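Local coordinates for protein MAU2 chromatid cohesion factor homolog (Saccharomyces cerevisiae, PDB 4XDN) that forms a complex with Scc2 that is required for the association of cohesin with chromosomes, and so takes part in sister chromatid cohesion, at residues G429-A439 / S452-R463; L562-Y570 / C590-M600. One frame throughout, in Å; residues are numbered along the deposited sequence.

Contact 1. Residues G429-A439 / S452-R463; sequences GGAVEEYTRLA and SLLNCYTVQAAR. With SO4 (sulfate ion), chain G.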
loop_
_atom_site.group_PDB
_atom_site.type_symbol
_atom_site.label_atom_id
_atom_site.label_comp_id
_atom_site.label_asym_id
_atom_site.label_seq_id
_atom_site.Cartn_x
_atom_site.Cartn_y
_atom_site.Cartn_z
ATOM N N GLY A 429 -25.596 -18.395 -4.079
ATOM C CA GLY A 429 -26.069 -17.459 -5.082
ATOM C C GLY A 429 -25.162 -17.387 -6.296
ATOM O O GLY A 429 -25.457 -16.676 -7.257
ATOM N N GLY A 430 -24.052 -18.117 -6.254
ATOM C CA GLY A 430 -23.109 -18.141 -7.359
ATOM C C GLY A 430 -22.227 -16.908 -7.393
ATOM O O GLY A 430 -21.003 -17.013 -7.434
ATOM N N ALA A 431 -22.861 -15.741 -7.395
ATOM C CA ALA A 431 -22.160 -14.463 -7.329
ATOM C C ALA A 431 -21.278 -14.216 -8.550
ATOM O O ALA A 431 -20.278 -13.502 -8.464
ATOM C CB ALA A 431 -21.323 -14.386 -6.053
ATOM N N VAL A 432 -21.649 -14.799 -9.686
ATOM C CA VAL A 432 -20.915 -14.575 -10.927
ATOM C C VAL A 432 -20.949 -13.093 -11.292
ATOM O O VAL A 432 -19.912 -12.496 -11.576
ATOM C CB VAL A 432 -21.495 -15.417 -12.089
ATOM C CG1 VAL A 432 -20.829 -15.067 -13.417
ATOM C CG2 VAL A 432 -21.330 -16.897 -11.800
ATOM N N GLU A 433 -22.140 -12.502 -11.271
ATOM C CA GLU A 433 -22.302 -11.101 -11.646
ATOM C C GLU A 433 -21.572 -10.173 -10.679
ATOM O O GLU A 433 -21.074 -9.122 -11.078
ATOM C CB GLU A 433 -23.787 -10.731 -11.705
ATOM C CG GLU A 433 -24.045 -9.297 -12.156
ATOM C CD GLU A 433 -25.520 -8.991 -12.334
ATOM O OE1 GLU A 433 -26.354 -9.864 -12.017
ATOM O OE2 GLU A 433 -25.844 -7.875 -12.792
ATOM N N GLU A 434 -21.503 -10.566 -9.410
ATOM C CA GLU A 434 -20.841 -9.748 -8.397
ATOM C C GLU A 434 -19.338 -9.783 -8.640
ATOM O O GLU A 434 -18.674 -8.746 -8.665
ATOM C CB GLU A 434 -21.143 -10.234 -6.970
ATOM C CG GLU A 434 -22.472 -10.962 -6.762
ATOM C CD GLU A 434 -23.683 -10.066 -6.907
ATOM O OE1 GLU A 434 -23.620 -8.899 -6.468
ATOM O OE2 GLU A 434 -24.703 -10.534 -7.455
ATOM N N TYR A 435 -18.811 -10.992 -8.816
ATOM C CA TYR A 435 -17.392 -11.185 -9.082
ATOM C C TYR A 435 -16.986 -10.545 -10.404
ATOM O O TYR A 435 -15.930 -9.924 -10.500
ATOM C CB TYR A 435 -17.049 -12.677 -9.105
ATOM C CG TYR A 435 -16.977 -13.328 -7.741
ATOM C CD1 TYR A 435 -16.309 -12.715 -6.689
ATOM C CD2 TYR A 435 -17.572 -14.562 -7.507
ATOM C CE1 TYR A 435 -16.239 -13.308 -5.443
ATOM C CE2 TYR A 435 -17.510 -15.161 -6.263
ATOM C CZ TYR A 435 -16.841 -14.530 -5.236
ATOM O OH TYR A 435 -16.771 -15.121 -3.995
ATOM N N THR A 436 -17.830 -10.709 -11.419
ATOM C CA THR A 436 -17.542 -10.185 -12.748
ATOM C C THR A 436 -17.425 -8.664 -12.723
ATOM O O THR A 436 -16.486 -8.102 -13.283
ATOM C CB THR A 436 -18.627 -10.590 -13.763
ATOM O OG1 THR A 436 -18.781 -12.014 -13.763
ATOM C CG2 THR A 436 -18.253 -10.129 -15.168
ATOM N N ARG A 437 -18.380 -8.006 -12.072
ATOM C CA ARG A 437 -18.375 -6.550 -11.979
ATOM C C ARG A 437 -17.174 -6.052 -11.188
ATOM O O ARG A 437 -16.635 -4.984 -11.470
ATOM C CB ARG A 437 -19.666 -6.040 -11.334
ATOM C CG ARG A 437 -20.870 -6.033 -12.264
ATOM C CD ARG A 437 -22.053 -5.294 -11.649
ATOM N NE ARG A 437 -22.420 -5.822 -10.335
ATOM C CZ ARG A 437 -21.982 -5.344 -9.171
ATOM N NH1 ARG A 437 -21.149 -4.309 -9.130
ATOM N NH2 ARG A 437 -22.382 -5.903 -8.038
ATOM N N LEU A 438 -16.754 -6.825 -10.193
ATOM C CA LEU A 438 -15.621 -6.431 -9.369
ATOM C C LEU A 438 -14.320 -6.592 -10.147
ATOM O O LEU A 438 -13.406 -5.774 -10.028
ATOM C CB LEU A 438 -15.579 -7.251 -8.079
ATOM C CG LEU A 438 -14.420 -6.949 -7.123
ATOM C CD1 LEU A 438 -14.282 -5.461 -6.877
ATOM C CD2 LEU A 438 -14.620 -7.682 -5.806
ATOM N N ALA A 439 -14.248 -7.643 -10.956
ATOM C CA ALA A 439 -13.065 -7.901 -11.766
ATOM C C ALA A 439 -12.947 -6.917 -12.929
ATOM O O ALA A 439 -11.902 -6.844 -13.577
ATOM C CB ALA A 439 -13.091 -9.327 -12.290
ATOM N N SER A 452 -11.493 -12.519 -7.598
ATOM C CA SER A 452 -12.835 -12.494 -8.162
ATOM C C SER A 452 -12.945 -13.430 -9.366
ATOM O O SER A 452 -13.941 -14.133 -9.523
ATOM C CB SER A 452 -13.217 -11.068 -8.569
ATOM O OG SER A 452 -13.135 -10.181 -7.466
ATOM N N LEU A 453 -11.915 -13.444 -10.206
ATOM C CA LEU A 453 -11.929 -14.267 -11.411
ATOM C C LEU A 453 -11.799 -15.749 -11.079
ATOM O O LEU A 453 -12.401 -16.590 -11.745
ATOM C CB LEU A 453 -10.805 -13.849 -12.364
ATOM C CG LEU A 453 -11.017 -12.552 -13.150
ATOM C CD1 LEU A 453 -9.738 -12.158 -13.880
ATOM C CD2 LEU A 453 -12.169 -12.690 -14.137
ATOM N N LEU A 454 -11.015 -16.062 -10.053
ATOM C CA LEU A 454 -10.788 -17.450 -9.666
ATOM C C LEU A 454 -12.029 -18.050 -9.014
ATOM O O LEU A 454 -12.404 -19.189 -9.308
ATOM C CB LEU A 454 -9.590 -17.556 -8.720
ATOM C CG LEU A 454 -8.209 -17.350 -9.354
ATOM C CD1 LEU A 454 -7.137 -17.298 -8.282
ATOM C CD2 LEU A 454 -7.893 -18.447 -10.359
ATOM N N ASN A 455 -12.664 -17.288 -8.127
ATOM C CA ASN A 455 -13.933 -17.714 -7.547
ATOM C C ASN A 455 -14.980 -17.855 -8.642
ATOM O O ASN A 455 -15.774 -18.792 -8.635
ATOM C CB ASN A 455 -14.420 -16.728 -6.486
ATOM C CG ASN A 455 -13.658 -16.843 -5.182
ATOM O OD1 ASN A 455 -13.268 -17.933 -4.771
ATOM N ND2 ASN A 455 -13.450 -15.712 -4.520
ATOM N N CYS A 456 -14.967 -16.918 -9.586
ATOM C CA CYS A 456 -15.906 -16.938 -10.699
ATOM C C CYS A 456 -15.686 -18.173 -11.567
ATOM O O CYS A 456 -16.642 -18.784 -12.040
ATOM C CB CYS A 456 -15.769 -15.668 -11.541
ATOM S SG CYS A 456 -16.978 -15.525 -12.874
ATOM N N TYR A 457 -14.422 -18.534 -11.770
ATOM C CA TYR A 457 -14.080 -19.717 -12.548
ATOM C C TYR A 457 -14.548 -20.980 -11.832
ATOM O O TYR A 457 -15.093 -21.893 -12.452
ATOM C CB TYR A 457 -12.571 -19.784 -12.799
ATOM C CG TYR A 457 -12.135 -21.013 -13.566
ATOM C CD1 TYR A 457 -11.809 -22.192 -12.904
ATOM C CD2 TYR A 457 -12.053 -20.997 -14.953
ATOM C CE1 TYR A 457 -11.414 -23.317 -13.602
ATOM C CE2 TYR A 457 -11.658 -22.117 -15.659
ATOM C CZ TYR A 457 -11.339 -23.275 -14.980
ATOM O OH TYR A 457 -10.947 -24.394 -15.680
ATOM N N THR A 458 -14.326 -21.019 -10.521
ATOM C CA THR A 458 -14.709 -22.159 -9.697
ATOM C C THR A 458 -16.208 -22.407 -9.779
ATOM O O THR A 458 -16.651 -23.543 -9.946
ATOM C CB THR A 458 -14.302 -21.936 -8.226
ATOM O OG1 THR A 458 -12.882 -21.776 -8.146
ATOM C CG2 THR A 458 -14.722 -23.108 -7.348
ATOM N N VAL A 459 -16.985 -21.336 -9.662
ATOM C CA VAL A 459 -18.436 -21.424 -9.755
ATOM C C VAL A 459 -18.860 -21.939 -11.126
ATOM O O VAL A 459 -19.660 -22.867 -11.224
ATOM C CB VAL A 459 -19.092 -20.051 -9.484
ATOM C CG1 VAL A 459 -20.578 -20.060 -9.839
ATOM C CG2 VAL A 459 -18.900 -19.664 -8.029
ATOM N N GLN A 460 -18.318 -21.338 -12.180
ATOM C CA GLN A 460 -18.684 -21.713 -13.541
ATOM C C GLN A 460 -18.272 -23.151 -13.843
ATOM O O GLN A 460 -18.995 -23.877 -14.521
ATOM C CB GLN A 460 -18.044 -20.760 -14.556
ATOM C CG GLN A 460 -18.534 -19.315 -14.470
ATOM C CD GLN A 460 -19.907 -19.113 -15.086
ATOM O OE1 GLN A 460 -20.813 -19.929 -14.905
ATOM N NE2 GLN A 460 -20.066 -18.019 -15.823
ATOM N N ALA A 461 -17.112 -23.556 -13.333
ATOM C CA ALA A 461 -16.615 -24.910 -13.552
ATOM C C ALA A 461 -17.477 -25.921 -12.806
ATOM O O ALA A 461 -17.711 -27.030 -13.286
ATOM C CB ALA A 461 -15.166 -25.020 -13.115
ATOM N N ALA A 462 -17.946 -25.529 -11.625
ATOM C CA ALA A 462 -18.848 -26.366 -10.847
ATOM C C ALA A 462 -20.161 -26.557 -11.595
ATOM O O ALA A 462 -20.764 -27.626 -11.549
ATOM C CB ALA A 462 -19.101 -25.753 -9.479
ATOM N N ARG A 463 -20.598 -25.511 -12.288
ATOM C CA ARG A 463 -21.853 -25.559 -13.024
ATOM C C ARG A 463 -21.713 -26.386 -14.298
ATOM O O ARG A 463 -22.636 -27.104 -14.676
ATOM C CB ARG A 463 -22.329 -24.144 -13.352
ATOM C CG ARG A 463 -22.797 -23.380 -12.126
ATOM C CD ARG A 463 -23.160 -21.943 -12.444
ATOM N NE ARG A 463 -23.641 -21.243 -11.258
ATOM C CZ ARG A 463 -24.082 -19.989 -11.249
ATOM N NH1 ARG A 463 -24.108 -19.279 -12.370
ATOM N NH2 ARG A 463 -24.502 -19.445 -10.117
HETATM S S SO4 G . -25.203 -15.607 -11.153
HETATM O O1 SO4 G . -24.161 -15.935 -10.184
HETATM O O2 SO4 G . -25.326 -14.157 -11.262
HETATM O O3 SO4 G . -24.850 -16.165 -12.454
HETATM O O4 SO4 G . -26.474 -16.173 -10.711
#
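Val432 and Tyr435 join helix 432-440 to helix 446-466 in an antiparallel helical hairpin of the kind that builds tetratricopeptide-like arrays; the segment axes cross at -150° and come within 8.6 Å. Val432 is a knob in a hole formed by Cys456, Val459, Gln460 and Arg463. Its branching lets CG1 face Cys456 SG while CG2 meets Val459 CG1 at 3.8 Å. Tyr435 has CG anti to its carbonyl carbon (chi1 -76°), which lays the ring against the second helix: Asn455 CB makes a CH-pi contact over one face, 3.7 Å from the centroid. The hydroxyl bonds to Gln425, and Asn455 OD1 to the backbone of another protein's chain. An alanine in place of Tyr435 is likely to leave Asn455 CB without its aromatic platform and Gln425 without its hydroxyl partner. Near the hairpin's closed end, Ser452 is small enough for close approach, and its OG, bonded back to Val448 O, lies 3.3 Å from Leu438 CD2. At the other end Gly430 has positive phi, and a side chain there would collide with Arg463. A sulfate, probably from the crystallisation liquor, sits at the start of helix 432-440: Val432 N donates to its O1 (2.8 Å), and Arg463 NH1 gives O3 a nearly straight bond of 3.2 Å (171°) in the guanidinium plane. Helix 415-426 packs on Tyr435 and Val459, helix 472-490 on Leu453 and Gln460, and helix 499-513 on Leu454 and Thr458.

Contact 2. Residues L562-Y570 / C590-M600; sequences LLLQILVNY and CFDMCRQQGGM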
loop_
_atom_site.group_PDB
_atom_site.type_symbol
_atom_site.label_atom_id
_atom_site.label_comp_id
_atom_site.label_asym_id
_atom_site.label_seq_id
_atom_site.Cartn_x
_atom_site.Cartn_y
_atom_site.Cartn_z
ATOM N N LEU A 562 -5.630 -24.281 5.335
ATOM C CA LEU A 562 -6.344 -25.539 5.519
ATOM C C LEU A 562 -6.935 -26.080 4.225
ATOM O O LEU A 562 -6.614 -27.196 3.819
ATOM C CB LEU A 562 -7.463 -25.377 6.547
ATOM C CG LEU A 562 -8.235 -26.662 6.862
ATOM C CD1 LEU A 562 -7.336 -27.675 7.557
ATOM C CD2 LEU A 562 -9.450 -26.354 7.708
ATOM N N LEU A 563 -7.801 -25.297 3.588
ATOM C CA LEU A 563 -8.496 -25.758 2.391
ATOM C C LEU A 563 -7.506 -26.147 1.300
ATOM O O LEU A 563 -7.682 -27.161 0.625
ATOM C CB LEU A 563 -9.453 -24.682 1.867
ATOM C CG LEU A 563 -10.206 -25.039 0.579
ATOM C CD1 LEU A 563 -11.054 -26.290 0.760
ATOM C CD2 LEU A 563 -11.069 -23.881 0.119
ATOM N N LEU A 564 -6.460 -25.344 1.139
ATOM C CA LEU A 564 -5.460 -25.601 0.115
ATOM C C LEU A 564 -4.725 -26.905 0.399
ATOM O O LEU A 564 -4.575 -27.745 -0.488
ATOM C CB LEU A 564 -4.465 -24.442 0.030
ATOM C CG LEU A 564 -3.412 -24.544 -1.078
ATOM C CD1 LEU A 564 -4.063 -24.564 -2.451
ATOM C CD2 LEU A 564 -2.425 -23.397 -0.976
ATOM N N GLN A 565 -4.282 -27.079 1.640
ATOM C CA GLN A 565 -3.528 -28.271 2.021
ATOM C C GLN A 565 -4.328 -29.547 1.763
ATOM O O GLN A 565 -3.775 -30.559 1.329
ATOM C CB GLN A 565 -3.119 -28.203 3.494
ATOM C CG GLN A 565 -1.640 -28.465 3.727
ATOM C CD GLN A 565 -1.311 -28.723 5.184
ATOM O OE1 GLN A 565 -1.969 -28.202 6.087
ATOM N NE2 GLN A 565 -0.290 -29.541 5.422
ATOM N N ILE A 566 -5.630 -29.491 2.021
ATOM C CA ILE A 566 -6.493 -30.649 1.831
ATOM C C ILE A 566 -6.661 -30.973 0.346
ATOM O O ILE A 566 -6.600 -32.136 -0.052
ATOM C CB ILE A 566 -7.884 -30.425 2.476
ATOM C CG1 ILE A 566 -7.739 -30.301 3.996
ATOM C CG2 ILE A 566 -8.829 -31.580 2.151
ATOM C CD1 ILE A 566 -9.016 -29.892 4.720
ATOM N N LEU A 567 -6.873 -29.945 -0.470
ATOM C CA LEU A 567 -7.117 -30.144 -1.895
ATOM C C LEU A 567 -5.879 -30.670 -2.628
ATOM O O LEU A 567 -5.995 -31.510 -3.521
ATOM C CB LEU A 567 -7.588 -28.838 -2.541
ATOM C CG LEU A 567 -8.969 -28.328 -2.115
ATOM C CD1 LEU A 567 -9.255 -26.981 -2.762
ATOM C CD2 LEU A 567 -10.067 -29.322 -2.460
ATOM N N VAL A 568 -4.702 -30.175 -2.255
ATOM C CA VAL A 568 -3.463 -30.622 -2.883
ATOM C C VAL A 568 -3.186 -32.079 -2.533
ATOM O O VAL A 568 -2.787 -32.867 -3.392
ATOM C CB VAL A 568 -2.258 -29.764 -2.456
ATOM C CG1 VAL A 568 -0.975 -30.273 -3.112
ATOM C CG2 VAL A 568 -2.485 -28.321 -2.836
ATOM N N ASN A 569 -3.391 -32.431 -1.269
ATOM C CA ASN A 569 -3.203 -33.806 -0.833
ATOM C C ASN A 569 -4.272 -34.722 -1.422
ATOM O O ASN A 569 -3.980 -35.854 -1.806
ATOM C CB ASN A 569 -3.210 -33.889 0.694
ATOM C CG ASN A 569 -1.860 -33.547 1.298
ATOM O OD1 ASN A 569 -1.016 -34.423 1.490
ATOM N ND2 ASN A 569 -1.649 -32.268 1.596
ATOM N N TYR A 570 -5.503 -34.225 -1.503
ATOM C CA TYR A 570 -6.594 -34.966 -2.134
ATOM C C TYR A 570 -6.277 -35.243 -3.597
ATOM O O TYR A 570 -6.420 -36.369 -4.075
ATOM C CB TYR A 570 -7.909 -34.190 -2.023
ATOM C CG TYR A 570 -9.053 -34.784 -2.822
ATOM C CD1 TYR A 570 -9.695 -35.942 -2.401
ATOM C CD2 TYR A 570 -9.500 -34.178 -3.987
ATOM C CE1 TYR A 570 -10.745 -36.485 -3.123
ATOM C CE2 TYR A 570 -10.548 -34.712 -4.716
ATOM C CZ TYR A 570 -11.167 -35.866 -4.280
ATOM O OH TYR A 570 -12.209 -36.399 -5.006
ATOM N N CYS A 590 -6.925 -36.146 5.211
ATOM C CA CYS A 590 -7.754 -35.165 4.518
ATOM C C CYS A 590 -9.134 -35.095 5.148
ATOM O O CYS A 590 -9.647 -34.013 5.429
ATOM C CB CYS A 590 -7.895 -35.513 3.034
ATOM S SG CYS A 590 -6.433 -35.225 2.024
ATOM N N PHE A 591 -9.719 -36.268 5.369
ATOM C CA PHE A 591 -11.064 -36.392 5.914
ATOM C C PHE A 591 -11.169 -35.677 7.253
ATOM O O PHE A 591 -12.076 -34.872 7.474
ATOM C CB PHE A 591 -11.424 -37.878 6.069
ATOM C CG PHE A 591 -12.903 -38.161 6.175
ATOM C CD1 PHE A 591 -13.844 -37.350 5.558
ATOM C CD2 PHE A 591 -13.349 -39.268 6.885
ATOM C CE1 PHE A 591 -15.196 -37.631 5.658
ATOM C CE2 PHE A 591 -14.698 -39.552 6.988
ATOM C CZ PHE A 591 -15.622 -38.737 6.375
ATOM N N ASP A 592 -10.219 -35.962 8.138
ATOM C CA ASP A 592 -10.248 -35.418 9.487
ATOM C C ASP A 592 -9.896 -33.931 9.517
ATOM O O ASP A 592 -10.407 -33.192 10.352
ATOM C CB ASP A 592 -9.290 -36.193 10.392
ATOM C CG ASP A 592 -9.386 -35.763 11.844
ATOM O OD1 ASP A 592 -10.294 -36.249 12.549
ATOM O OD2 ASP A 592 -8.556 -34.940 12.281
ATOM N N MET A 593 -9.033 -33.496 8.601
ATOM C CA MET A 593 -8.557 -32.112 8.581
ATOM C C MET A 593 -9.692 -31.106 8.384
ATOM O O MET A 593 -9.635 -29.993 8.900
ATOM C CB MET A 593 -7.517 -31.923 7.472
ATOM C CG MET A 593 -6.124 -32.460 7.793
ATOM S SD MET A 593 -4.996 -31.222 8.460
ATOM C CE MET A 593 -5.487 -31.177 10.183
ATOM N N CYS A 594 -10.719 -31.511 7.642
ATOM C CA CYS A 594 -11.827 -30.625 7.287
ATOM C C CYS A 594 -12.550 -30.020 8.491
ATOM O O CYS A 594 -13.232 -29.004 8.358
ATOM C CB CYS A 594 -12.844 -31.383 6.430
ATOM S SG CYS A 594 -12.282 -31.782 4.758
ATOM N N ARG A 595 -12.406 -30.636 9.658
ATOM C CA ARG A 595 -13.155 -30.203 10.837
ATOM C C ARG A 595 -12.624 -28.897 11.424
ATOM O O ARG A 595 -13.297 -28.254 12.230
ATOM C CB ARG A 595 -13.129 -31.292 11.912
ATOM C CG ARG A 595 -11.819 -31.393 12.687
ATOM C CD ARG A 595 -11.871 -32.524 13.700
ATOM N NE ARG A 595 -11.094 -32.222 14.900
ATOM C CZ ARG A 595 -11.424 -31.287 15.790
ATOM N NH1 ARG A 595 -12.513 -30.547 15.614
ATOM N NH2 ARG A 595 -10.660 -31.084 16.855
ATOM N N GLN A 596 -11.421 -28.507 11.017
ATOM C CA GLN A 596 -10.726 -27.384 11.641
ATOM C C GLN A 596 -11.356 -26.028 11.313
ATOM O O GLN A 596 -11.140 -25.056 12.036
ATOM C CB GLN A 596 -9.256 -27.385 11.217
ATOM C CG GLN A 596 -8.492 -28.649 11.586
ATOM C CD GLN A 596 -7.901 -28.594 12.980
ATOM O OE1 GLN A 596 -6.680 -28.584 13.147
ATOM N NE2 GLN A 596 -8.761 -28.564 13.990
ATOM N N GLN A 597 -12.129 -25.965 10.231
ATOM C CA GLN A 597 -12.798 -24.728 9.830
ATOM C C GLN A 597 -14.233 -24.993 9.393
ATOM O O GLN A 597 -14.551 -26.076 8.905
ATOM C CB GLN A 597 -12.032 -24.041 8.693
ATOM C CG GLN A 597 -10.669 -23.503 9.093
ATOM C CD GLN A 597 -9.886 -22.944 7.914
ATOM O OE1 GLN A 597 -10.380 -22.900 6.787
ATOM N NE2 GLN A 597 -8.659 -22.514 8.173
ATOM N N GLY A 598 -15.094 -23.994 9.567
ATOM C CA GLY A 598 -16.470 -24.086 9.116
ATOM C C GLY A 598 -16.562 -23.956 7.607
ATOM O O GLY A 598 -15.602 -23.550 6.956
ATOM N N GLY A 599 -17.717 -24.306 7.046
ATOM C CA GLY A 599 -17.931 -24.212 5.611
ATOM C C GLY A 599 -17.283 -25.337 4.817
ATOM O O GLY A 599 -17.278 -25.307 3.588
ATOM N N MET A 600 -16.753 -26.334 5.518
ATOM C CA MET A 600 -15.984 -27.410 4.890
ATOM C C MET A 600 -16.758 -28.725 4.755
ATOM O O MET A 600 -16.179 -29.750 4.404
ATOM C CB MET A 600 -14.708 -27.663 5.699
ATOM C CG MET A 600 -13.720 -26.506 5.675
ATOM S SD MET A 600 -12.897 -26.356 4.082
ATOM C CE MET A 600 -11.703 -27.687 4.192
HETATM O O HOH W 1 -6.788 -21.703 6.387
HETATM O O HOH W 2 -8.362 -22.547 4.196
#
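Ile566 and Met600 reach toward each other tip to tip, CD1 to CE at 3.5 Å. Met600 folds at both chi2 and chi3 (-73° and -77°), which curls its flexible thioether so that its CE also lies 3.8 Å from Leu563 CD1. The terminal methyl of Ile566 touches Met593 CB and Cys594 SG as well, while its CG2 branch turns to Cys590 CB; a beta-branched chain can serve both directions. Cys590 is compact enough to rest SG against both Ile566 O and Asn569 CB, 3.7 Å from each. The contact lies at the open end of the antiparallel pair 562-575 and 580-593; the chain then passes through Gly598 and Gly599 to Met600, the N-cap of helix 601-618. Leu562 holds CG anti to the backbone N (chi1 -177°), bringing CD1 to Met593 O and CD2 to within 3.4 Å of Gln597 CG. Gln597 extends past Leu562, its amide polar enough to hold two waters at the helix start: one accepts from Leu562 N and from Gln597 NE2 (2.7 Å), the other accepts from Leu563 N and gives Gln597 OE1 a weak bond. Asn569 ND2 bonds Gln565 O at 2.7 Å and also Asn543 O, while OD1 takes Phe545 N.

Overall arrangement
The two contacts follow one another along the chain, contact 1 ending before contact 2 begins, and each brings together helices of the mainly helical cohesin loading factor family region. Their centres are 22 Å apart on the same side of the chain's centre, and their nearest atoms, about 8 Å apart, do not touch. Helix 499-513 lies between them in sequence and links them in space: it takes Leu454 and Thr458 from contact 1, and Leu564 and Val568 from contact 2. Both contacts are also reached by the chain of another protein, probably Scc2, consistent with both helical pairs contributing to its docking surface.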